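Local coordinates for protein cycloalternan-forming enzyme (Listeria monocytogenes serovar 1/2a, PDB 5F7U) that belongs to glycoside hydrolase family 31 and combines a TIM barrel with several beta-rich domains, including a family 6 carbohydrate-binding module, at residues A249-G254 with Q722-Y727; L286-F291 with N348-I353; N302-S307 with G588-Q593; Y319-D324 with N331-Y336; K710-A713 with S718-R721. The protein carries 1 engineered substitution. One frame throughout, in Å; residues are numbered along the deposited sequence.

Contact 1 (A249-G254 with Q722-Y727); sequences AFYGFG and QMAMDY
Tyr-251 presents one ring face to the amide of Gln-722 and its phenol end to the methyl of Ala-724. The two longer side chains run at about a right angle, the planes of ring and amide are 19° apart, and Gln-722 OE1 lies over one face, 4.0 Å from Tyr-251 CE1. The Ala-724 methyl approaches obliquely, with its CB 3.3 Å from Tyr-251 OH and 3.7 Å from Tyr-251 CZ. No hydrogen bond joins the segments, so the contact rests on van der Waals packing.

The amide is held at both ends, OE1 by its own helix and NE2 by the loop that follows. Gln-722 occupies the N-cap position of the weakly bonded helix 723-726, and its OE1 accepts from Ala-724 N at 2.8 Å, with an N-H...O angle of 143°; the donor stands well above the carbonyl plane. A bend at chi2 (-81°) folds the chain back to make this capping bond. NE2 bonds to the carbonyls of Ala-733 and Leu-736, and Tyr-251 OH to Arg-734 O in the same loop.

The contact is buried between domains: strand 250-254 belongs to the mutarotase-like domain, 722-727 to the family 31 C-terminal domain. That strand pairs with strand 287-293 through a Tyr-251 to Val-292 backbone link, Thr-622 of helix 607-622 touches both Tyr-251 and Met-725, and helix 343-354 receives the side chain of Met-725.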
# COMPACT_ATOMS: atom_id res chain seq x y z
N ALA A 249 -14.92 1.46 -11.45
CA ALA A 249 -13.57 1.89 -11.04
C ALA A 249 -12.68 0.67 -10.82
O ALA A 249 -13.17 -0.40 -10.38
CB ALA A 249 -13.64 2.72 -9.78
N PHE A 250 -11.39 0.82 -11.13
CA PHE A 250 -10.44 -0.29 -11.07
C PHE A 250 -9.22 0.09 -10.25
O PHE A 250 -8.49 1.04 -10.61
CB PHE A 250 -9.98 -0.68 -12.47
CG PHE A 250 -11.10 -1.09 -13.38
CD1 PHE A 250 -11.70 -2.36 -13.24
CD2 PHE A 250 -11.55 -0.23 -14.40
CE1 PHE A 250 -12.73 -2.75 -14.10
CE2 PHE A 250 -12.59 -0.62 -15.26
CZ PHE A 250 -13.17 -1.88 -15.11
N TYR A 251 -9.00 -0.66 -9.18
CA TYR A 251 -8.00 -0.31 -8.18
C TYR A 251 -6.91 -1.35 -8.09
O TYR A 251 -7.13 -2.50 -8.41
CB TYR A 251 -8.66 -0.21 -6.81
CG TYR A 251 -9.86 0.71 -6.76
CD1 TYR A 251 -9.72 2.09 -6.87
CD2 TYR A 251 -11.14 0.18 -6.55
CE1 TYR A 251 -10.84 2.93 -6.78
CE2 TYR A 251 -12.26 1.01 -6.46
CZ TYR A 251 -12.10 2.38 -6.57
OH TYR A 251 -13.21 3.20 -6.49
N GLY A 252 -5.73 -0.93 -7.62
CA GLY A 252 -4.65 -1.86 -7.32
C GLY A 252 -3.59 -1.87 -8.41
O GLY A 252 -3.00 -0.85 -8.68
N PHE A 253 -3.41 -3.04 -9.04
CA PHE A 253 -2.37 -3.28 -10.06
C PHE A 253 -0.94 -3.17 -9.53
O PHE A 253 0.01 -2.91 -10.28
CB PHE A 253 -2.54 -2.37 -11.30
CG PHE A 253 -3.90 -2.46 -11.95
CD1 PHE A 253 -4.95 -1.63 -11.53
CD2 PHE A 253 -4.13 -3.33 -13.03
CE1 PHE A 253 -6.19 -1.67 -12.14
CE2 PHE A 253 -5.39 -3.37 -13.67
CZ PHE A 253 -6.43 -2.53 -13.23
N GLY A 254 -0.78 -3.39 -8.23
CA GLY A 254 0.51 -3.12 -7.59
C GLY A 254 0.57 -1.70 -7.04
O GLY A 254 -0.43 -1.19 -6.52
N GLN A 722 -7.86 2.94 0.64
CA GLN A 722 -8.61 3.93 -0.15
C GLN A 722 -10.09 3.75 0.25
O GLN A 722 -10.53 2.62 0.60
CB GLN A 722 -8.37 3.59 -1.63
CG GLN A 722 -8.74 4.69 -2.64
CD GLN A 722 -10.23 4.70 -2.94
OE1 GLN A 722 -10.88 3.67 -2.89
NE2 GLN A 722 -10.79 5.88 -3.21
N MET A 723 -10.88 4.83 0.19
CA MET A 723 -12.22 4.81 0.80
C MET A 723 -13.16 3.76 0.22
O MET A 723 -13.97 3.18 0.95
CB MET A 723 -12.89 6.20 0.72
CG MET A 723 -12.18 7.32 1.48
SD MET A 723 -11.93 7.06 3.24
CE MET A 723 -13.63 6.87 3.79
N ALA A 724 -13.03 3.48 -1.08
CA ALA A 724 -13.90 2.52 -1.76
C ALA A 724 -13.62 1.06 -1.34
O ALA A 724 -14.41 0.17 -1.64
CB ALA A 724 -13.82 2.68 -3.28
N MET A 725 -12.51 0.82 -0.63
CA MET A 725 -12.28 -0.52 -0.07
C MET A 725 -13.24 -0.81 1.07
O MET A 725 -13.59 -1.97 1.29
CB MET A 725 -10.85 -0.69 0.45
CG MET A 725 -9.76 -0.62 -0.62
SD MET A 725 -9.96 -1.75 -2.00
CE MET A 725 -9.72 -3.33 -1.20
N ASP A 726 -13.66 0.22 1.81
CA ASP A 726 -14.64 0.01 2.88
C ASP A 726 -16.07 0.38 2.47
O ASP A 726 -17.06 -0.08 3.10
CB ASP A 726 -14.25 0.81 4.14
CG ASP A 726 -13.04 0.25 4.87
OD1 ASP A 726 -12.33 -0.63 4.34
OD2 ASP A 726 -12.81 0.70 6.01
N TYR A 727 -16.18 1.22 1.44
CA TYR A 727 -17.49 1.77 1.01
C TYR A 727 -17.65 1.69 -0.51
O TYR A 727 -17.73 2.72 -1.18
CB TYR A 727 -17.66 3.22 1.52
CG TYR A 727 -17.46 3.35 3.00
CD1 TYR A 727 -18.51 3.10 3.90
CD2 TYR A 727 -16.21 3.69 3.51
CE1 TYR A 727 -18.30 3.21 5.27
CE2 TYR A 727 -16.00 3.81 4.88
CZ TYR A 727 -17.05 3.55 5.75
OH TYR A 727 -16.81 3.67 7.11

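Contact 2 (L286-F291 with N348-I353); sequences LAVPFF and NNYTDI. With MG (magnesium ion), chain H.
Phe-290 and Tyr-350 lie flat on one another in an offset stack: their centroids are 3.9 Å apart and their planes only 3° from parallel. Both residues have CG anti to the backbone N (chi1 169° for Phe-290, 164° for Tyr-350), which extends each ring from its own segment toward the other. The offset brings the root of the tyrosine over the phenylalanine, with Tyr-350 CB over the Phe-290 face, 3.9 Å from the ring centroid, a CH-pi contact, and carries the phenol onward to Val-288. There Val-288 CG1, the branch anti to the backbone N, sits 3.3 Å from Tyr-350 OH.

Pro-289, between the two strand residues, centres an inverse gamma turn, so Val-288 and Phe-290 meet the same ring from different strand portions. On the helix, Asn-349 turns elsewhere: its OD1 binds a magnesium ion at 2.2 Å, and five waters complete six ligands. Asp-352 OD2 takes part through one of these, accepting from water 3 at 2.6 Å.

Helix 343-354, which follows strand 333-338, packs through Tyr-350 on strand 287-293 of the galactose mutarotase-like beta domain, with Tyr-300 of strand 297-301 set edge-to-face against Tyr-350 and Ile-338 of strand 333-338 touching Phe-290.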
# COMPACT_ATOMS: atom_id res chain seq x y z
N LEU A 286 6.97 -1.96 -8.42
CA LEU A 286 6.23 -3.05 -7.78
C LEU A 286 4.92 -3.20 -8.54
O LEU A 286 4.00 -2.41 -8.37
CB LEU A 286 6.02 -2.72 -6.28
CG LEU A 286 5.72 -3.89 -5.32
CD1 LEU A 286 5.65 -3.32 -3.91
CD2 LEU A 286 4.43 -4.61 -5.68
N ALA A 287 4.89 -4.20 -9.42
CA ALA A 287 3.79 -4.38 -10.38
C ALA A 287 3.14 -5.71 -10.13
O ALA A 287 3.83 -6.73 -10.07
CB ALA A 287 4.33 -4.33 -11.81
N VAL A 288 1.82 -5.71 -10.01
CA VAL A 288 1.09 -6.93 -9.60
C VAL A 288 -0.10 -7.07 -10.54
O VAL A 288 -0.84 -6.13 -10.71
CB VAL A 288 0.56 -6.78 -8.14
CG1 VAL A 288 -0.26 -8.01 -7.76
CG2 VAL A 288 1.72 -6.55 -7.15
N PRO A 289 -0.28 -8.25 -11.17
CA PRO A 289 -1.40 -8.40 -12.12
C PRO A 289 -2.72 -8.77 -11.40
O PRO A 289 -3.31 -9.81 -11.66
CB PRO A 289 -0.91 -9.54 -13.03
CG PRO A 289 -0.10 -10.41 -12.08
CD PRO A 289 0.57 -9.46 -11.11
N PHE A 290 -3.14 -7.90 -10.48
CA PHE A 290 -4.32 -8.09 -9.67
C PHE A 290 -4.98 -6.73 -9.56
O PHE A 290 -4.32 -5.75 -9.23
CB PHE A 290 -3.94 -8.58 -8.27
CG PHE A 290 -5.07 -8.57 -7.26
CD1 PHE A 290 -6.29 -9.24 -7.49
CD2 PHE A 290 -4.87 -7.94 -6.02
CE1 PHE A 290 -7.31 -9.23 -6.52
CE2 PHE A 290 -5.89 -7.94 -5.05
CZ PHE A 290 -7.09 -8.59 -5.30
N PHE A 291 -6.27 -6.68 -9.84
CA PHE A 291 -7.05 -5.48 -9.55
C PHE A 291 -8.33 -5.80 -8.80
O PHE A 291 -8.84 -6.92 -8.86
CB PHE A 291 -7.35 -4.65 -10.82
CG PHE A 291 -8.37 -5.26 -11.76
CD1 PHE A 291 -9.74 -5.13 -11.50
CD2 PHE A 291 -7.96 -5.92 -12.92
CE1 PHE A 291 -10.68 -5.68 -12.37
CE2 PHE A 291 -8.90 -6.45 -13.80
CZ PHE A 291 -10.26 -6.34 -13.52
N ASN A 348 -8.28 -10.52 1.01
CA ASN A 348 -7.93 -11.72 1.76
C ASN A 348 -7.87 -12.97 0.86
O ASN A 348 -6.92 -13.75 0.95
CB ASN A 348 -8.88 -11.97 2.92
CG ASN A 348 -8.45 -13.13 3.77
OD1 ASN A 348 -7.38 -13.09 4.40
ND2 ASN A 348 -9.23 -14.20 3.75
N ASN A 349 -8.88 -13.14 0.00
CA ASN A 349 -8.91 -14.30 -0.90
C ASN A 349 -7.72 -14.30 -1.86
O ASN A 349 -7.14 -15.34 -2.13
CB ASN A 349 -10.26 -14.40 -1.64
CG ASN A 349 -11.41 -14.68 -0.69
OD1 ASN A 349 -11.19 -15.13 0.43
ND2 ASN A 349 -12.64 -14.40 -1.12
N TYR A 350 -7.35 -13.11 -2.35
CA TYR A 350 -6.17 -12.96 -3.16
C TYR A 350 -4.93 -13.43 -2.37
O TYR A 350 -4.08 -14.12 -2.92
CB TYR A 350 -6.05 -11.50 -3.65
CG TYR A 350 -4.68 -11.16 -4.17
CD1 TYR A 350 -4.26 -11.62 -5.43
CD2 TYR A 350 -3.78 -10.44 -3.40
CE1 TYR A 350 -2.99 -11.33 -5.91
CE2 TYR A 350 -2.48 -10.16 -3.86
CZ TYR A 350 -2.11 -10.60 -5.12
OH TYR A 350 -0.83 -10.37 -5.57
N THR A 351 -4.84 -13.06 -1.10
CA THR A 351 -3.69 -13.49 -0.28
C THR A 351 -3.71 -14.99 0.03
O THR A 351 -2.65 -15.58 0.29
CB THR A 351 -3.49 -12.66 1.00
OG1 THR A 351 -4.59 -12.88 1.89
CG2 THR A 351 -3.31 -11.18 0.65
N ASP A 352 -4.89 -15.60 -0.02
CA ASP A 352 -4.96 -17.06 0.06
C ASP A 352 -4.19 -17.68 -1.11
O ASP A 352 -3.55 -18.73 -0.97
CB ASP A 352 -6.39 -17.57 -0.02
CG ASP A 352 -7.18 -17.32 1.24
OD1 ASP A 352 -6.62 -17.21 2.35
OD2 ASP A 352 -8.41 -17.27 1.11
N ILE A 353 -4.26 -17.01 -2.26
CA ILE A 353 -3.66 -17.53 -3.48
C ILE A 353 -2.16 -17.22 -3.52
O ILE A 353 -1.36 -18.10 -3.87
CB ILE A 353 -4.38 -16.99 -4.75
CG1 ILE A 353 -5.86 -17.44 -4.77
CG2 ILE A 353 -3.65 -17.44 -6.02
CD1 ILE A 353 -6.73 -16.55 -5.65
MG MG H . -12.41 -16.29 1.79
O HOH W 1 -12.06 -15.00 3.29
O HOH W 2 -14.16 -15.29 1.38
O HOH W 3 -10.74 -17.32 2.31
O HOH W 4 -13.43 -17.57 3.14
O HOH W 5 -12.81 -17.51 0.12

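Contact 3 (N302-S307 with G588-Q593); sequences NSDFHS and GTSGAQ
Asp-304 and Thr-589 supply the nearest direct approach, and it is loose: Asp-304 OD1 stands 4.1 Å from Thr-589 CG2. Ser-590 OG is no closer, and no hydrogen bond crosses directly between the segments.

Water-mediated contacts do more. Water 6 donates to Thr-589 OG1 at 2.8 Å and also lies 2.9 Å from Asp-304 OD1, with Ser-303 O near as well; its two protons cannot serve all these acceptors at once, so the bridge is probably shared among them. In a second bridge, through water 7, the leg to Ser-303 O is weak, and the leg to Ser-590 OG is uncertain because that residue has two conformers.

Charge enters from outside. Asp-304 OD2 forms a salt bridge with Arg-561, whose guanidinium group also donates to Ser-590 O, so one arginine grips both loops. Thr-589 OG1, set anti to the backbone N (chi1 -170°), bonds to Ala-287 O.

Bonds within each loop set its shape. Ser-303 OG accepts from Phe-305 N at 3.2 Å, an ST turn, and a type II beta turn runs from Thr-589 to Ala-592, closed by Ala-592 N to Thr-589 O at 2.9 Å; Gly-591 takes the positive phi this turn requires.

The first loop joins strands 297-301 and 307-311 of the mutarotase-like domain, the second follows strand 584-585 of the TIM barrel, and helix 555-577, bearing Arg-561, packs against both.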
# COMPACT_ATOMS: atom_id res chain seq x y z
N ASN A 302 -2.69 -15.14 -13.05
CA ASN A 302 -1.64 -15.89 -12.37
C ASN A 302 -0.50 -16.22 -13.32
O ASN A 302 -0.47 -17.29 -13.93
CB ASN A 302 -2.22 -17.17 -11.75
CG ASN A 302 -1.16 -17.97 -10.98
OD1 ASN A 302 -0.15 -17.43 -10.54
ND2 ASN A 302 -1.39 -19.28 -10.85
N SER A 303 0.40 -15.25 -13.49
CA SER A 303 1.60 -15.43 -14.32
C SER A 303 2.59 -14.35 -13.99
O SER A 303 2.21 -13.21 -13.74
CB SER A 303 1.24 -15.28 -15.80
OG SER A 303 2.40 -15.51 -16.60
N ASP A 304 3.87 -14.70 -14.05
CA ASP A 304 4.93 -13.72 -13.87
C ASP A 304 5.32 -13.03 -15.17
O ASP A 304 6.07 -12.05 -15.12
CB ASP A 304 6.16 -14.38 -13.22
CG ASP A 304 5.92 -14.76 -11.77
OD1 ASP A 304 5.09 -14.08 -11.12
OD2 ASP A 304 6.55 -15.73 -11.30
N PHE A 305 4.82 -13.50 -16.32
CA PHE A 305 5.10 -12.79 -17.58
C PHE A 305 4.48 -11.39 -17.57
O PHE A 305 3.51 -11.15 -16.86
CB PHE A 305 4.54 -13.56 -18.79
CG PHE A 305 5.32 -14.81 -19.15
CD1 PHE A 305 6.50 -14.73 -19.87
CD2 PHE A 305 4.84 -16.07 -18.80
CE1 PHE A 305 7.21 -15.88 -20.21
CE2 PHE A 305 5.53 -17.23 -19.16
CZ PHE A 305 6.73 -17.14 -19.85
N HIS A 306 5.08 -10.48 -18.33
CA HIS A 306 4.47 -9.16 -18.53
C HIS A 306 3.03 -9.30 -19.07
O HIS A 306 2.75 -10.11 -19.95
CB HIS A 306 5.32 -8.35 -19.51
CG HIS A 306 4.59 -7.19 -20.11
ND1 HIS A 306 4.15 -7.19 -21.41
CD2 HIS A 306 4.21 -6.00 -19.57
CE1 HIS A 306 3.54 -6.04 -21.66
NE2 HIS A 306 3.57 -5.31 -20.56
N SER A 307 2.14 -8.50 -18.51
CA SER A 307 0.78 -8.36 -19.02
C SER A 307 0.46 -6.87 -19.17
O SER A 307 1.06 -6.00 -18.49
CB SER A 307 -0.24 -9.05 -18.10
OG SER A 307 -0.12 -8.60 -16.75
N GLY A 588 8.98 -5.62 -6.46
CA GLY A 588 8.44 -6.98 -6.39
C GLY A 588 7.20 -7.19 -7.22
O GLY A 588 6.77 -6.30 -7.95
N THR A 589 6.65 -8.39 -7.12
CA THR A 589 5.40 -8.70 -7.82
C THR A 589 4.46 -9.43 -6.85
O THR A 589 4.64 -9.32 -5.63
CB THR A 589 5.66 -9.43 -9.16
OG1 THR A 589 4.44 -9.49 -9.91
CG2 THR A 589 6.24 -10.81 -8.93
N SER A 590 3.45 -10.14 -7.36
CA SER A 590 2.56 -10.92 -6.48
C SER A 590 3.37 -11.81 -5.54
O SER A 590 4.34 -12.47 -5.96
CB SER A 590 1.63 -11.80 -7.30
OG SER A 590 2.37 -12.75 -8.03
N GLY A 591 3.00 -11.80 -4.26
CA GLY A 591 3.74 -12.51 -3.19
C GLY A 591 4.74 -11.63 -2.46
O GLY A 591 5.25 -12.03 -1.41
N ALA A 592 5.04 -10.44 -3.00
CA ALA A 592 5.95 -9.50 -2.32
C ALA A 592 5.56 -9.32 -0.85
O ALA A 592 6.42 -9.20 0.02
CB ALA A 592 5.94 -8.15 -3.01
N GLN A 593 4.26 -9.33 -0.59
CA GLN A 593 3.74 -9.07 0.75
C GLN A 593 4.23 -10.05 1.82
O GLN A 593 4.20 -9.70 3.00
CB GLN A 593 2.20 -9.03 0.72
CG GLN A 593 1.56 -10.38 0.40
CD GLN A 593 1.32 -10.63 -1.08
OE1 GLN A 593 1.90 -9.98 -1.95
NE2 GLN A 593 0.44 -11.57 -1.38
O HOH W 6 3.41 -11.76 -11.10
O HOH W 7 1.23 -13.47 -10.84

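Contact 4 (Y319-D324 with N331-Y336); sequences YSFVLD and NMLDYY
Leu-333 pushes its CD1 methyl into the notch between Phe-321 and Leu-323, which stand two apart on their strand and therefore project from the same face. The methyl is almost equidistant from the walls of the notch: Leu-333 CD1 is 3.7 Å from Leu-323 CD2 and 3.8 Å from Phe-321 CE1. Phe-321 and Leu-333 come from opposite directions, and the methyl meets the ring obliquely.

The strand axes approach to 9.9 Å at 139° and share no hydrogen bond, the evidence that these are facing layers and not neighbours in a sheet. Strand 318-327 pairs with 235-243 and 307-311, strand 333-338 with 158-164 and 297-301, consistent with the beta-sandwich of a galactose mutarotase-like domain, to whose buried interior the four side chains contribute.

Farther along, the bump comes from the other strand. Phe-321 points its edge at the face of Tyr-335, the planes inclined by 66° and the centroids 5.2 Å apart. Its tip, Phe-321 CZ, is 3.9 Å from Tyr-335 CD1 and lies over the outer part of the tyrosine ring. Tyr-335 OH finds its polar partner in Asn-240, on strand 235-243.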
# COMPACT_ATOMS: atom_id res chain seq x y z
N TYR A 319 -12.87 -3.80 -21.01
CA TYR A 319 -11.51 -3.98 -20.47
C TYR A 319 -10.91 -5.31 -20.87
O TYR A 319 -11.63 -6.29 -21.09
CB TYR A 319 -11.40 -3.72 -18.95
CG TYR A 319 -11.92 -4.81 -18.05
CD1 TYR A 319 -11.10 -5.88 -17.65
CD2 TYR A 319 -13.23 -4.76 -17.57
CE1 TYR A 319 -11.59 -6.88 -16.79
CE2 TYR A 319 -13.73 -5.74 -16.70
CZ TYR A 319 -12.90 -6.79 -16.31
OH TYR A 319 -13.40 -7.77 -15.47
N SER A 320 -9.58 -5.34 -20.96
CA SER A 320 -8.91 -6.51 -21.53
C SER A 320 -7.62 -6.75 -20.80
O SER A 320 -7.04 -5.81 -20.26
CB SER A 320 -8.59 -6.28 -23.01
OG SER A 320 -9.74 -5.85 -23.73
N PHE A 321 -7.18 -8.01 -20.77
CA PHE A 321 -5.78 -8.26 -20.46
C PHE A 321 -5.12 -8.95 -21.63
O PHE A 321 -5.74 -9.72 -22.34
CB PHE A 321 -5.56 -9.00 -19.13
CG PHE A 321 -6.14 -10.39 -19.07
CD1 PHE A 321 -5.50 -11.46 -19.71
CD2 PHE A 321 -7.30 -10.65 -18.33
CE1 PHE A 321 -6.02 -12.75 -19.63
CE2 PHE A 321 -7.82 -11.94 -18.23
CZ PHE A 321 -7.19 -12.99 -18.90
N VAL A 322 -3.85 -8.61 -21.83
CA VAL A 322 -3.04 -9.27 -22.86
C VAL A 322 -1.82 -9.76 -22.11
O VAL A 322 -1.07 -8.95 -21.54
CB VAL A 322 -2.66 -8.32 -24.01
CG1 VAL A 322 -1.84 -9.08 -25.06
CG2 VAL A 322 -3.90 -7.75 -24.67
N LEU A 323 -1.65 -11.07 -22.08
CA LEU A 323 -0.59 -11.69 -21.28
C LEU A 323 0.44 -12.30 -22.21
O LEU A 323 0.08 -13.07 -23.11
CB LEU A 323 -1.19 -12.80 -20.39
CG LEU A 323 -0.19 -13.67 -19.61
CD1 LEU A 323 0.60 -12.90 -18.55
CD2 LEU A 323 -0.89 -14.85 -18.95
N ASP A 324 1.71 -11.97 -21.97
CA ASP A 324 2.81 -12.53 -22.76
C ASP A 324 3.12 -13.98 -22.37
O ASP A 324 2.76 -14.44 -21.28
CB ASP A 324 4.08 -11.67 -22.61
CG ASP A 324 3.91 -10.25 -23.18
OD1 ASP A 324 2.91 -9.95 -23.88
OD2 ASP A 324 4.81 -9.44 -22.94
N ASN A 331 2.05 -23.90 -21.64
CA ASN A 331 1.75 -22.95 -20.55
C ASN A 331 0.30 -22.47 -20.63
O ASN A 331 -0.01 -21.64 -21.49
CB ASN A 331 2.66 -21.70 -20.64
CG ASN A 331 4.10 -21.95 -20.21
OD1 ASN A 331 4.40 -22.96 -19.56
ND2 ASN A 331 5.00 -21.01 -20.56
N MET A 332 -0.60 -23.02 -19.80
CA MET A 332 -2.00 -22.57 -19.79
C MET A 332 -2.15 -21.12 -19.32
O MET A 332 -1.38 -20.64 -18.49
CB MET A 332 -2.84 -23.46 -18.87
CG MET A 332 -3.07 -24.86 -19.40
SD MET A 332 -4.34 -25.70 -18.43
CE MET A 332 -3.42 -26.01 -16.93
N LEU A 333 -3.17 -20.43 -19.83
CA LEU A 333 -3.63 -19.19 -19.23
C LEU A 333 -4.37 -19.55 -17.95
O LEU A 333 -5.19 -20.44 -17.95
CB LEU A 333 -4.55 -18.44 -20.20
CG LEU A 333 -5.33 -17.24 -19.63
CD1 LEU A 333 -4.38 -16.10 -19.24
CD2 LEU A 333 -6.37 -16.74 -20.62
N ASP A 334 -4.07 -18.82 -16.87
CA ASP A 334 -4.58 -19.17 -15.53
C ASP A 334 -4.99 -17.86 -14.85
O ASP A 334 -4.13 -17.01 -14.56
CB ASP A 334 -3.45 -19.88 -14.78
CG ASP A 334 -3.85 -20.35 -13.38
OD1 ASP A 334 -5.01 -20.22 -12.96
OD2 ASP A 334 -2.94 -20.87 -12.70
N TYR A 335 -6.29 -17.67 -14.62
CA TYR A 335 -6.73 -16.44 -13.94
C TYR A 335 -7.92 -16.68 -13.02
O TYR A 335 -8.62 -17.68 -13.15
CB TYR A 335 -7.00 -15.28 -14.93
CG TYR A 335 -8.19 -15.45 -15.85
CD1 TYR A 335 -8.09 -16.22 -17.00
CD2 TYR A 335 -9.41 -14.80 -15.58
CE1 TYR A 335 -9.18 -16.40 -17.87
CE2 TYR A 335 -10.51 -14.96 -16.44
CZ TYR A 335 -10.38 -15.75 -17.58
OH TYR A 335 -11.42 -15.96 -18.45
N TYR A 336 -8.10 -15.77 -12.07
CA TYR A 336 -9.13 -15.94 -11.06
C TYR A 336 -10.07 -14.75 -11.08
O TYR A 336 -9.63 -13.60 -11.26
CB TYR A 336 -8.53 -16.01 -9.66
CG TYR A 336 -7.57 -17.15 -9.38
CD1 TYR A 336 -6.23 -17.10 -9.82
CD2 TYR A 336 -7.97 -18.24 -8.60
CE1 TYR A 336 -5.34 -18.15 -9.53
CE2 TYR A 336 -7.09 -19.27 -8.30
CZ TYR A 336 -5.79 -19.22 -8.76
OH TYR A 336 -4.95 -20.27 -8.41

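Contact 5 (K710-A713 with S718-R721); sequences KDTA and SMMR
Thr-712 faces the loop residues Ser-718 and Met-719, and its branches can be traced outward from CB. That atom points at the other segment but keeps its distance, Thr-712 CB lying 4.7 Å from Ser-718 CA. Of the two branches, CG2 comes no nearer, with Thr-712 CG2 also 4.7 Å from Ser-718 CA, while OG1 falls beside the backbone N (chi1 -65°) and does the touching. Thr-712 OG1 is 3.8 Å from Ser-718 CA and 3.7 Å from Met-719 CG, the latter side chain passing at about a right angle. The hydroxyl is not merely wedged among carbons: it is hydrogen-bonded to Lys-717 O and to Ser-626 OG. Since Ser-626 OG is also bonded to Met-719 N, that serine links the helix to the chain that leaves it.

This is the passage from helix 702-715 to strand 720-721, an edge strand of an antiparallel sheet, in the C-terminal family 31 domain, where 720-721 pairs with strand 740-742. Ser-718 turns its side chain away from the helix, and its OG bonds to Ser-621 O at the end of helix 607-622.

The bend is braced from the strand side. Arg-721 NH2 donates to Ser-718 O at 2.9 Å with an N-H...O angle of 152°, and the oxygen lies near the guanidinium plane. Arg-721 NH1 reaches Gly-743 O and forms a salt bridge with Asp-726, fixing the group from a second nitrogen.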
# COMPACT_ATOMS: atom_id res chain seq x y z
N LYS A 710 -1.40 -6.92 12.70
CA LYS A 710 -1.75 -8.33 12.87
C LYS A 710 -2.97 -8.69 12.04
O LYS A 710 -3.02 -9.78 11.47
CB LYS A 710 -1.97 -8.66 14.36
CG LYS A 710 -2.50 -10.05 14.67
CD LYS A 710 -1.43 -11.12 14.57
CE LYS A 710 -1.63 -12.24 15.58
NZ LYS A 710 -3.04 -12.71 15.71
N ASP A 711 -3.95 -7.78 11.97
CA ASP A 711 -5.15 -8.01 11.17
C ASP A 711 -4.83 -8.13 9.67
O ASP A 711 -5.48 -8.87 8.94
CB ASP A 711 -6.20 -6.93 11.38
CG ASP A 711 -7.62 -7.42 11.04
OD1 ASP A 711 -7.96 -8.58 11.37
OD2 ASP A 711 -8.40 -6.63 10.48
N THR A 712 -3.81 -7.39 9.23
CA THR A 712 -3.31 -7.59 7.84
C THR A 712 -2.82 -9.03 7.65
O THR A 712 -3.16 -9.70 6.67
CB THR A 712 -2.16 -6.64 7.51
OG1 THR A 712 -2.63 -5.29 7.52
CG2 THR A 712 -1.58 -6.98 6.12
N ALA A 713 -1.99 -9.48 8.59
CA ALA A 713 -1.33 -10.79 8.47
C ALA A 713 -2.35 -11.91 8.57
O ALA A 713 -2.25 -12.91 7.84
CB ALA A 713 -0.25 -10.94 9.54
N SER A 718 -5.63 -4.49 4.73
CA SER A 718 -4.49 -3.57 4.75
C SER A 718 -4.67 -2.48 5.79
O SER A 718 -5.80 -2.14 6.14
CB SER A 718 -4.28 -2.96 3.36
OG SER A 718 -3.91 -4.00 2.46
N MET A 719 -3.55 -1.95 6.28
CA MET A 719 -3.58 -0.94 7.34
C MET A 719 -4.13 0.41 6.87
O MET A 719 -4.89 1.07 7.59
CB MET A 719 -2.19 -0.76 7.92
CG MET A 719 -1.79 -1.95 8.79
SD MET A 719 -0.04 -1.93 9.16
CE MET A 719 -0.00 -0.72 10.47
N MET A 720 -3.74 0.81 5.66
CA MET A 720 -4.17 2.09 5.12
C MET A 720 -4.95 1.79 3.86
O MET A 720 -4.41 1.13 2.98
CB MET A 720 -2.93 2.93 4.78
CG MET A 720 -3.26 4.26 4.14
SD MET A 720 -1.81 5.28 3.76
CE MET A 720 -0.95 4.13 2.70
N ARG A 721 -6.21 2.25 3.76
CA ARG A 721 -7.06 1.84 2.63
C ARG A 721 -7.78 3.01 1.97
O ARG A 721 -8.28 3.91 2.63
CB ARG A 721 -8.13 0.82 3.10
CG ARG A 721 -7.55 -0.46 3.71
CD ARG A 721 -8.60 -1.46 4.23
NE ARG A 721 -9.59 -0.84 5.13
CZ ARG A 721 -9.32 -0.36 6.34
NH1 ARG A 721 -10.30 0.21 7.07
NH2 ARG A 721 -8.09 -0.44 6.85

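Overall arrangement
Contacts 2, 3 and 4 form a close group: centres are 8 Å apart between 2 and 3 and 12 Å between 3 and 4. Contact 1 joins it through neighbouring strands 250-254 and 287-293, its centre 13 Å from that of contact 2. Contact 5 lies 14 Å from contact 1 and 28 Å from contact 4, between centres; it directly precedes the second segment of contact 1 and is joined to it by the Arg-721 to Asp-726 salt bridge. Along the chain contact 1 encloses the others, 4 is nested within 2 and 3, and 2 and 3 cross. The mutarotase-like sandwich is thereby tied to the TIM barrel by contact 3 and to the C-terminal domain by contact 1.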